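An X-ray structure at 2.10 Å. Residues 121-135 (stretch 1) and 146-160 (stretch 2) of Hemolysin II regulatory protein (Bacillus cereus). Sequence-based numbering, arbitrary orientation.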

ATOM      1  N   TYR B 121      16.510   5.654  12.785  1.00 33.09           N
ATOM      2  CA  TYR B 121      15.825   4.679  13.629  1.00 33.78           C
ATOM      3  C   TYR B 121      14.851   3.723  12.922  1.00 34.28           C
ATOM      4  O   TYR B 121      14.307   2.817  13.546  1.00 34.46           O
ATOM      5  N   PHE B 122      14.640   3.908  11.624  1.00 34.51           N
ATOM      6  CA  PHE B 122      13.777   2.993  10.870  1.00 33.86           C
ATOM      7  C   PHE B 122      13.852   3.213   9.362  1.00 34.02           C
ATOM      8  O   PHE B 122      14.265   2.326   8.615  1.00 32.93           O
ATOM      9  N   ILE B 123      13.459   4.405   8.928  1.00 33.02           N
ATOM     10  CA  ILE B 123      13.265   4.679   7.505  1.00 35.70           C
ATOM     11  C   ILE B 123      14.548   4.534   6.677  1.00 37.67           C
ATOM     12  O   ILE B 123      14.495   4.061   5.531  1.00 38.76           O
ATOM     13  N   GLY B 124      15.685   4.950   7.249  1.00 38.42           N
ATOM     14  CA  GLY B 124      16.975   4.862   6.564  1.00 37.99           C
ATOM     15  C   GLY B 124      17.255   3.448   6.083  1.00 39.29           C
ATOM     16  O   GLY B 124      17.609   3.238   4.920  1.00 41.70           O
ATOM     17  N   SER B 125      17.073   2.473   6.971  1.00 37.75           N
ATOM     18  CA  SER B 125      17.322   1.075   6.654  1.00 36.87           C
ATOM     19  C   SER B 125      16.220   0.487   5.765  1.00 38.06           C
ATOM     20  O   SER B 125      16.492  -0.351   4.888  1.00 35.00           O
ATOM     21  N   PHE B 126      14.986   0.944   5.989  1.00 37.06           N
ATOM     22  CA  PHE B 126      13.847   0.560   5.160  1.00 37.73           C
ATOM     23  C   PHE B 126      14.067   0.953   3.689  1.00 37.66           C
ATOM     24  O   PHE B 126      13.621   0.255   2.777  1.00 39.16           O
ATOM     25  N   GLU B 127      14.757   2.069   3.471  1.00 37.19           N
ATOM     26  CA  GLU B 127      15.077   2.559   2.114  1.00 38.31           C
ATOM     27  C   GLU B 127      16.055   1.675   1.304  1.00 39.40           C
ATOM     28  O   GLU B 127      16.352   1.972   0.148  1.00 39.27           O
ATOM     29  N   GLN B 128      16.551   0.599   1.911  1.00 37.02           N
ATOM     30  CA  GLN B 128      17.387  -0.355   1.183  1.00 37.34           C
ATOM     31  C   GLN B 128      16.579  -1.079   0.108  1.00 37.13           C
ATOM     32  O   GLN B 128      17.150  -1.630  -0.821  1.00 38.04           O
ATOM     33  N   LEU B 129      15.256  -1.076   0.242  1.00 35.21           N
ATOM     34  CA  LEU B 129      14.388  -1.807  -0.674  1.00 34.99           C
ATOM     35  C   LEU B 129      14.643  -1.538  -2.159  1.00 35.76           C
ATOM     36  O   LEU B 129      14.748  -2.475  -2.951  1.00 35.19           O
ATOM     37  N   LYS B 130      14.717  -0.261  -2.532  1.00 36.65           N
ATOM     38  CA  LYS B 130      14.997   0.131  -3.917  1.00 38.51           C
ATOM     39  C   LYS B 130      16.168  -0.623  -4.535  1.00 38.12           C
ATOM     40  O   LYS B 130      16.011  -1.226  -5.597  1.00 40.20           O
ATOM     41  N   GLU B 131      17.335  -0.591  -3.886  1.00 38.02           N
ATOM     42  CA  GLU B 131      18.520  -1.242  -4.471  1.00 39.66           C
ATOM     43  C   GLU B 131      18.364  -2.765  -4.584  1.00 37.79           C
ATOM     44  O   GLU B 131      18.816  -3.350  -5.544  1.00 37.07           O
ATOM     45  N   ILE B 132      17.686  -3.385  -3.623  1.00 36.81           N
ATOM     46  CA  ILE B 132      17.423  -4.828  -3.681  1.00 36.30           C
ATOM     47  C   ILE B 132      16.595  -5.184  -4.926  1.00 36.30           C
ATOM     48  O   ILE B 132      16.889  -6.157  -5.640  1.00 35.75           O
ATOM     49  N   LEU B 133      15.569  -4.378  -5.177  1.00 36.99           N
ATOM     50  CA  LEU B 133      14.640  -4.575  -6.294  1.00 38.23           C
ATOM     51  C   LEU B 133      15.315  -4.325  -7.636  1.00 38.93           C
ATOM     52  O   LEU B 133      15.106  -5.088  -8.587  1.00 41.35           O
ATOM     53  N   GLN B 134      16.120  -3.265  -7.712  1.00 37.83           N
ATOM     54  CA  GLN B 134      16.879  -2.962  -8.931  1.00 38.31           C
ATOM     55  C   GLN B 134      17.875  -4.065  -9.253  1.00 37.07           C
ATOM     56  O   GLN B 134      17.986  -4.470 -10.399  1.00 37.94           O
ATOM     57  N   GLU B 135      18.575  -4.565  -8.234  1.00 36.55           N
ATOM     58  CA  GLU B 135      19.460  -5.718  -8.408  1.00 38.00           C
ATOM     59  C   GLU B 135      18.737  -6.977  -8.936  1.00 37.95           C
ATOM     60  O   GLU B 135      19.206  -7.614  -9.883  1.00 37.15           O
ATOM     61  N   SER B 146       6.970  -0.940 -12.523  1.00 41.04           N
ATOM     62  CA  SER B 146       7.567   0.305 -12.070  1.00 40.06           C
ATOM     63  C   SER B 146       8.186   0.069 -10.711  1.00 40.38           C
ATOM     64  O   SER B 146       7.562  -0.532  -9.832  1.00 38.75           O
ATOM     65  N   ILE B 147       9.424   0.528 -10.558  1.00 39.50           N
ATOM     66  CA  ILE B 147      10.141   0.410  -9.298  1.00 40.51           C
ATOM     67  C   ILE B 147       9.438   1.171  -8.159  1.00 39.39           C
ATOM     68  O   ILE B 147       9.311   0.636  -7.057  1.00 39.97           O
ATOM     69  N   ASN B 148       8.984   2.398  -8.421  1.00 37.48           N
ATOM     70  CA  ASN B 148       8.341   3.211  -7.383  1.00 37.81           C
ATOM     71  C   ASN B 148       6.974   2.672  -6.962  1.00 36.35           C
ATOM     72  O   ASN B 148       6.596   2.779  -5.805  1.00 38.60           O
ATOM     73  N   HIS B 149       6.241   2.083  -7.900  1.00 35.15           N
ATOM     74  CA  HIS B 149       4.941   1.521  -7.587  1.00 34.07           C
ATOM     75  C   HIS B 149       5.100   0.273  -6.736  1.00 35.49           C
ATOM     76  O   HIS B 149       4.314   0.053  -5.819  1.00 34.70           O
ATOM     77  N   THR B 150       6.148  -0.507  -7.028  1.00 35.77           N
ATOM     78  CA  THR B 150       6.494  -1.711  -6.284  1.00 35.38           C
ATOM     79  C   THR B 150       6.985  -1.375  -4.867  1.00 35.65           C
ATOM     80  O   THR B 150       6.594  -2.025  -3.900  1.00 33.70           O
ATOM     81  N   ILE B 151       7.838  -0.361  -4.757  1.00 34.17           N
ATOM     82  CA  ILE B 151       8.218   0.192  -3.457  1.00 34.13           C
ATOM     83  C   ILE B 151       6.966   0.602  -2.678  1.00 34.83           C
ATOM     84  O   ILE B 151       6.793   0.184  -1.548  1.00 33.49           O
ATOM     85  N   HIS B 152       6.082   1.399  -3.272  1.00 35.64           N
ATOM     86  CA  HIS B 152       4.892   1.811  -2.524  1.00 37.19           C
ATOM     87  C   HIS B 152       4.007   0.608  -2.132  1.00 35.83           C
ATOM     88  O   HIS B 152       3.479   0.559  -1.021  1.00 34.97           O
ATOM     89  N   TRP B 153       3.839  -0.345  -3.048  1.00 35.52           N
ATOM     90  CA  TRP B 153       3.088  -1.573  -2.747  1.00 35.91           C
ATOM     91  C   TRP B 153       3.629  -2.298  -1.494  1.00 35.35           C
ATOM     92  O   TRP B 153       2.879  -2.563  -0.553  1.00 35.70           O
ATOM     93  N   ILE B 154       4.931  -2.570  -1.464  1.00 34.62           N
ATOM     94  CA  ILE B 154       5.547  -3.288  -0.346  1.00 35.21           C
ATOM     95  C   ILE B 154       5.503  -2.470   0.966  1.00 35.81           C
ATOM     96  O   ILE B 154       5.209  -2.993   2.062  1.00 34.23           O
ATOM     97  N   THR B 155       5.775  -1.174   0.853  1.00 35.02           N
ATOM     98  CA  THR B 155       5.710  -0.272   1.994  1.00 33.91           C
ATOM     99  C   THR B 155       4.322  -0.324   2.652  1.00 34.94           C
ATOM    100  O   THR B 155       4.195  -0.382   3.885  1.00 33.18           O
ATOM    101  N   SER B 156       3.278  -0.299   1.830  1.00 34.21           N
ATOM    102  CA  SER B 156       1.922  -0.255   2.340  1.00 34.34           C
ATOM    103  C   SER B 156       1.546  -1.546   3.053  1.00 33.01           C
ATOM    104  O   SER B 156       0.895  -1.514   4.093  1.00 33.71           O
ATOM    105  N   ILE B 157       1.956  -2.682   2.502  1.00 34.40           N
ATOM    106  CA  ILE B 157       1.599  -3.964   3.116  1.00 36.43           C
ATOM    107  C   ILE B 157       2.496  -4.356   4.308  1.00 36.33           C
ATOM    108  O   ILE B 157       2.010  -4.899   5.302  1.00 37.14           O
ATOM    109  N   VAL B 158       3.792  -4.075   4.211  1.00 33.77           N
ATOM    110  CA  VAL B 158       4.735  -4.496   5.239  1.00 33.92           C
ATOM    111  C   VAL B 158       4.574  -3.660   6.511  1.00 35.45           C
ATOM    112  O   VAL B 158       4.771  -4.166   7.632  1.00 34.51           O
ATOM    113  N   LEU B 159       4.220  -2.388   6.347  1.00 32.05           N
ATOM    114  CA  LEU B 159       4.105  -1.501   7.524  1.00 33.89           C
ATOM    115  C   LEU B 159       2.726  -1.473   8.159  1.00 32.46           C
ATOM    116  O   LEU B 159       2.539  -0.810   9.171  1.00 30.17           O
ATOM    117  N   PHE B 160       1.753  -2.150   7.548  1.00 31.69           N
ATOM    118  CA  PHE B 160       0.389  -2.099   8.053  1.00 32.33           C
ATOM    119  C   PHE B 160       0.333  -2.851   9.375  1.00 34.11           C
ATOM    120  O   PHE B 160       0.619  -4.057   9.406  1.00 33.71           O
TER

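The two stretches meet through an apolar, helix-against-helix contact that buries 561 Å², both sides summed, and contains no hydrogen bond from one stretch to the other. The axes of helices 129-135 and 147-158 run at 125° to each other and approach to 10.3 Å, so the chains pass in roughly opposed directions: Lys-130 lies nearest Ile-151 (CA to CA 6.8 Å), while the earlier Phe-126 lies nearest Thr-155 (CA to CA 8.8 Å).

On stretch 1, the CA-to-CB bonds of Phe-122, Phe-126, Leu-129 and Leu-133 point toward the partner. Leu-133 (chi1 m, chi2 t) touches four residues; its CB is 3.5 Å from Ile-147 CD1, and its CD1 lies 3.9 Å from both Ile-151 CG1 and Thr-150 CG2. Ile-147 (t, p) also places CD1 4.0 Å from Gln-134 CG, a contact with the aliphatic part of that side chain. Leu-129 (t, p) sets CD2 3.8 Å from Ile-154 CG2 and 4.1 Å from Ile-151 CA, close enough to reach the helix backbone. The CA-to-CB bond of Ile-151 (m, t) points sideways to stretch 1, yet the end of the side chain comes nearer, bringing CD1 to 3.7 Å from Lys-130 CB.

Both phenylalanines adopt chi1 t. The Phe-126 ring has Leu-159 CD1 over one face and, at its edge, Val-158 CG1, 4.0 Å from Phe-126 CE2. Leu-159 (m, t) also meets the Phe-122 ring edge, with its CD2 3.6 Å from Phe-122 CZ.

The two threonine hydroxyls at this surface donate to backbone carbonyls of their own stretch. Thr-155 OG1 approaches Phe-126 CE1 at 3.4 Å, near the ring plane, but donates its hydrogen bond to Ile-151 O (2.8 Å from OG1). Thr-150 OG1 likewise donates to Ser-146 O at 2.8 Å, leaving its CG2 methyl to face Leu-133.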

ATOM      1  CB  TYR B 121      15.161   5.390  14.792  1.00 33.04           C
ATOM      2  CG  TYR B 121      16.137   6.229  15.591  1.00 33.91           C
ATOM      3  CD1 TYR B 121      16.026   7.612  15.622  1.00 31.53           C
ATOM      4  CD2 TYR B 121      17.195   5.634  16.286  1.00 27.42           C
ATOM      5  CE1 TYR B 121      16.926   8.386  16.367  1.00 38.44           C
ATOM      6  CE2 TYR B 121      18.097   6.392  17.019  1.00 29.39           C
ATOM      7  CZ  TYR B 121      17.960   7.763  17.055  1.00 35.44           C
ATOM      8  OH  TYR B 121      18.860   8.505  17.782  1.00 42.88           O
ATOM      9  CB  PHE B 122      12.305   3.080  11.334  1.00 35.09           C
ATOM     10  CG  PHE B 122      11.447   1.973  10.787  1.00 33.85           C
ATOM     11  CD1 PHE B 122      11.296   0.787  11.494  1.00 33.71           C
ATOM     12  CD2 PHE B 122      10.835   2.097   9.533  1.00 37.37           C
ATOM     13  CE1 PHE B 122      10.521  -0.262  10.982  1.00 39.04           C
ATOM     14  CE2 PHE B 122      10.065   1.061   9.002  1.00 40.30           C
ATOM     15  CZ  PHE B 122       9.910  -0.128   9.731  1.00 37.46           C
ATOM     16  CB  ILE B 123      12.595   6.054   7.287  1.00 35.59           C
ATOM     17  CG1 ILE B 123      11.141   5.994   7.738  1.00 34.86           C
ATOM     18  CG2 ILE B 123      12.675   6.492   5.806  1.00 37.14           C
ATOM     19  CD1 ILE B 123      10.525   7.348   8.129  1.00 32.92           C
ATOM     20  CB  SER B 125      17.455   0.253   7.930  1.00 38.13           C
ATOM     21  OG  SER B 125      18.615   0.630   8.657  1.00 38.26           O
ATOM     22  CB  PHE B 126      12.537   1.160   5.721  1.00 34.48           C
ATOM     23  CG  PHE B 126      11.292   0.479   5.203  1.00 39.00           C
ATOM     24  CD1 PHE B 126      10.556   1.039   4.166  1.00 38.99           C
ATOM     25  CD2 PHE B 126      10.869  -0.748   5.735  1.00 35.64           C
ATOM     26  CE1 PHE B 126       9.409   0.398   3.665  1.00 40.81           C
ATOM     27  CE2 PHE B 126       9.706  -1.397   5.250  1.00 40.18           C
ATOM     28  CZ  PHE B 126       8.973  -0.824   4.218  1.00 37.57           C
ATOM     29  CB  GLU B 127      15.591   3.990   2.177  1.00 35.44           C
ATOM     30  CG  GLU B 127      14.457   4.996   2.204  1.00 37.39           C
ATOM     31  CD  GLU B 127      14.917   6.424   2.368  1.00 43.18           C
ATOM     32  OE1 GLU B 127      16.138   6.663   2.474  1.00 45.42           O
ATOM     33  OE2 GLU B 127      14.041   7.316   2.399  1.00 44.54           O
ATOM     34  CB  GLN B 128      17.982  -1.397   2.113  1.00 36.52           C
ATOM     35  CG  GLN B 128      19.240  -0.988   2.830  1.00 37.74           C
ATOM     36  CD  GLN B 128      19.886  -2.176   3.512  1.00 44.03           C
ATOM     37  OE1 GLN B 128      20.108  -3.216   2.886  1.00 39.15           O
ATOM     38  NE2 GLN B 128      20.177  -2.041   4.801  1.00 44.92           N
ATOM     39  CB  LEU B 129      12.930  -1.522  -0.335  1.00 34.58           C
ATOM     40  CG  LEU B 129      11.880  -2.247  -1.172  1.00 35.38           C
ATOM     41  CD1 LEU B 129      12.088  -3.792  -1.120  1.00 37.50           C
ATOM     42  CD2 LEU B 129      10.478  -1.806  -0.705  1.00 30.57           C
ATOM     43  CB  LYS B 130      15.241   1.639  -4.049  1.00 38.68           C
ATOM     44  CG  LYS B 130      15.391   2.069  -5.514  1.00 43.56           C
ATOM     45  CD  LYS B 130      15.382   3.575  -5.684  1.00 47.97           C
ATOM     46  CE  LYS B 130      15.408   3.948  -7.166  1.00 59.67           C
ATOM     47  NZ  LYS B 130      15.725   5.390  -7.408  1.00 59.84           N
ATOM     48  CB  GLU B 131      19.824  -0.850  -3.767  1.00 39.11           C
ATOM     49  CG  GLU B 131      19.989  -1.359  -2.346  1.00 44.19           C
ATOM     50  CD  GLU B 131      21.443  -1.281  -1.881  1.00 45.31           C
ATOM     51  OE1 GLU B 131      22.226  -0.535  -2.490  1.00 52.76           O
ATOM     52  OE2 GLU B 131      21.806  -1.972  -0.911  1.00 50.69           O
ATOM     53  CB  ILE B 132      16.701  -5.312  -2.409  1.00 34.45           C
ATOM     54  CG1 ILE B 132      17.615  -5.158  -1.187  1.00 35.54           C
ATOM     55  CG2 ILE B 132      16.326  -6.774  -2.548  1.00 38.18           C
ATOM     56  CD1 ILE B 132      16.922  -5.472   0.171  1.00 32.78           C
ATOM     57  CB  LEU B 133      13.416  -3.658  -6.148  1.00 38.22           C
ATOM     58  CG  LEU B 133      12.443  -3.929  -4.996  1.00 37.01           C
ATOM     59  CD1 LEU B 133      11.350  -2.854  -4.977  1.00 31.00           C
ATOM     60  CD2 LEU B 133      11.823  -5.320  -5.120  1.00 39.16           C
ATOM     61  CB  GLN B 134      17.592  -1.625  -8.813  1.00 37.62           C
ATOM     62  CG  GLN B 134      16.625  -0.460  -8.792  1.00 45.17           C
ATOM     63  CD  GLN B 134      17.316   0.863  -8.552  1.00 51.69           C
ATOM     64  OE1 GLN B 134      18.244   0.963  -7.733  1.00 49.58           O
ATOM     65  NE2 GLN B 134      16.855   1.895  -9.245  1.00 43.53           N
ATOM     66  CB  GLU B 135      20.222  -6.029  -7.108  1.00 37.31           C
ATOM     67  CG  GLU B 135      21.334  -7.069  -7.281  1.00 39.77           C
ATOM     68  CD  GLU B 135      22.417  -6.664  -8.291  1.00 45.84           C
ATOM     69  OE1 GLU B 135      22.751  -5.459  -8.386  1.00 43.41           O
ATOM     70  OE2 GLU B 135      22.941  -7.565  -8.985  1.00 40.58           O
ATOM     71  CB  SER B 146       6.502   1.405 -11.987  1.00 41.66           C
ATOM     72  OG  SER B 146       6.889   2.473 -11.137  1.00 39.52           O
ATOM     73  CB  ILE B 147      11.644   0.811  -9.424  1.00 40.54           C
ATOM     74  CG1 ILE B 147      12.337   0.774  -8.064  1.00 44.18           C
ATOM     75  CG2 ILE B 147      11.811   2.198 -10.026  1.00 43.48           C
ATOM     76  CD1 ILE B 147      12.752  -0.591  -7.648  1.00 46.29           C
ATOM     77  CB  ASN B 148       8.213   4.675  -7.819  1.00 36.93           C
ATOM     78  CG  ASN B 148       9.567   5.384  -7.923  1.00 44.26           C
ATOM     79  OD1 ASN B 148      10.523   5.070  -7.201  1.00 49.81           O
ATOM     80  ND2 ASN B 148       9.644   6.357  -8.817  1.00 45.10           N
ATOM     81  CB  HIS B 149       4.168   1.235  -8.863  1.00 35.55           C
ATOM     82  CG  HIS B 149       3.674   2.475  -9.560  1.00 39.02           C
ATOM     83  ND1 HIS B 149       2.433   3.023  -9.316  1.00 41.18           N
ATOM     84  CD2 HIS B 149       4.255   3.269 -10.494  1.00 41.15           C
ATOM     85  CE1 HIS B 149       2.263   4.088 -10.083  1.00 36.34           C
ATOM     86  NE2 HIS B 149       3.354   4.259 -10.805  1.00 40.08           N
ATOM     87  CB  THR B 150       7.548  -2.539  -7.039  1.00 36.80           C
ATOM     88  OG1 THR B 150       7.071  -2.811  -8.369  1.00 36.77           O
ATOM     89  CG2 THR B 150       7.819  -3.866  -6.311  1.00 35.46           C
ATOM     90  CB  ILE B 151       9.225   1.370  -3.610  1.00 34.02           C
ATOM     91  CG1 ILE B 151      10.583   0.826  -4.115  1.00 34.66           C
ATOM     92  CG2 ILE B 151       9.376   2.163  -2.281  1.00 35.39           C
ATOM     93  CD1 ILE B 151      11.563   1.875  -4.537  1.00 37.11           C
ATOM     94  CB  HIS B 152       4.054   2.887  -3.239  1.00 37.02           C
ATOM     95  CG  HIS B 152       2.841   3.282  -2.452  1.00 46.85           C
ATOM     96  ND1 HIS B 152       2.909   4.118  -1.357  1.00 56.33           N
ATOM     97  CD2 HIS B 152       1.552   2.866  -2.525  1.00 48.76           C
ATOM     98  CE1 HIS B 152       1.706   4.244  -0.825  1.00 55.92           C
ATOM     99  NE2 HIS B 152       0.864   3.492  -1.512  1.00 51.99           N
ATOM    100  CB  TRP B 153       3.044  -2.492  -3.979  1.00 34.66           C
ATOM    101  CG  TRP B 153       2.492  -3.882  -3.718  1.00 38.67           C
ATOM    102  CD1 TRP B 153       1.217  -4.201  -3.370  1.00 39.29           C
ATOM    103  CD2 TRP B 153       3.205  -5.129  -3.810  1.00 38.58           C
ATOM    104  NE1 TRP B 153       1.079  -5.571  -3.245  1.00 38.81           N
ATOM    105  CE2 TRP B 153       2.288  -6.162  -3.492  1.00 41.53           C
ATOM    106  CE3 TRP B 153       4.521  -5.474  -4.139  1.00 42.30           C
ATOM    107  CZ2 TRP B 153       2.652  -7.517  -3.477  1.00 41.08           C
ATOM    108  CZ3 TRP B 153       4.885  -6.830  -4.128  1.00 43.57           C
ATOM    109  CH2 TRP B 153       3.950  -7.829  -3.797  1.00 42.70           C
ATOM    110  CB  ILE B 154       7.020  -3.721  -0.699  1.00 35.13           C
ATOM    111  CG1 ILE B 154       7.025  -4.784  -1.800  1.00 32.49           C
ATOM    112  CG2 ILE B 154       7.776  -4.204   0.559  1.00 34.65           C
ATOM    113  CD1 ILE B 154       8.435  -5.193  -2.299  1.00 27.50           C
ATOM    114  CB  THR B 155       6.081   1.173   1.529  1.00 36.49           C
ATOM    115  OG1 THR B 155       7.429   1.157   1.007  1.00 39.10           O
ATOM    116  CG2 THR B 155       5.990   2.199   2.670  1.00 34.28           C
ATOM    117  CB  SER B 156       0.925   0.069   1.219  1.00 34.77           C
ATOM    118  OG  SER B 156       0.726  -1.050   0.367  1.00 35.63           O
ATOM    119  CB  ILE B 157       1.490  -5.102   2.071  1.00 37.52           C
ATOM    120  CG1 ILE B 157       2.837  -5.350   1.391  1.00 41.78           C
ATOM    121  CG2 ILE B 157       0.407  -4.758   1.027  1.00 38.50           C
ATOM    122  CD1 ILE B 157       2.765  -6.331   0.198  1.00 51.21           C
ATOM    123  CB  VAL B 158       6.208  -4.470   4.713  1.00 35.48           C
ATOM    124  CG1 VAL B 158       7.217  -4.458   5.863  1.00 35.26           C
ATOM    125  CG2 VAL B 158       6.442  -5.679   3.826  1.00 32.81           C
ATOM    126  CB  LEU B 159       4.535  -0.073   7.185  1.00 32.40           C
ATOM    127  CG  LEU B 159       5.975   0.089   6.682  1.00 34.28           C
ATOM    128  CD1 LEU B 159       6.272   1.559   6.428  1.00 30.06           C
ATOM    129  CD2 LEU B 159       6.947  -0.487   7.708  1.00 33.00           C
ATOM    130  CB  PHE B 160      -0.589  -2.701   7.033  1.00 33.81           C
ATOM    131  CG  PHE B 160      -2.019  -2.562   7.421  1.00 33.75           C
ATOM    132  CD1 PHE B 160      -2.763  -3.685   7.769  1.00 33.00           C
ATOM    133  CD2 PHE B 160      -2.624  -1.298   7.459  1.00 32.32           C
ATOM    134  CE1 PHE B 160      -4.098  -3.562   8.133  1.00 31.54           C
ATOM    135  CE2 PHE B 160      -3.951  -1.158   7.825  1.00 33.22           C
ATOM    136  CZ  PHE B 160      -4.696  -2.288   8.167  1.00 33.71           C
TER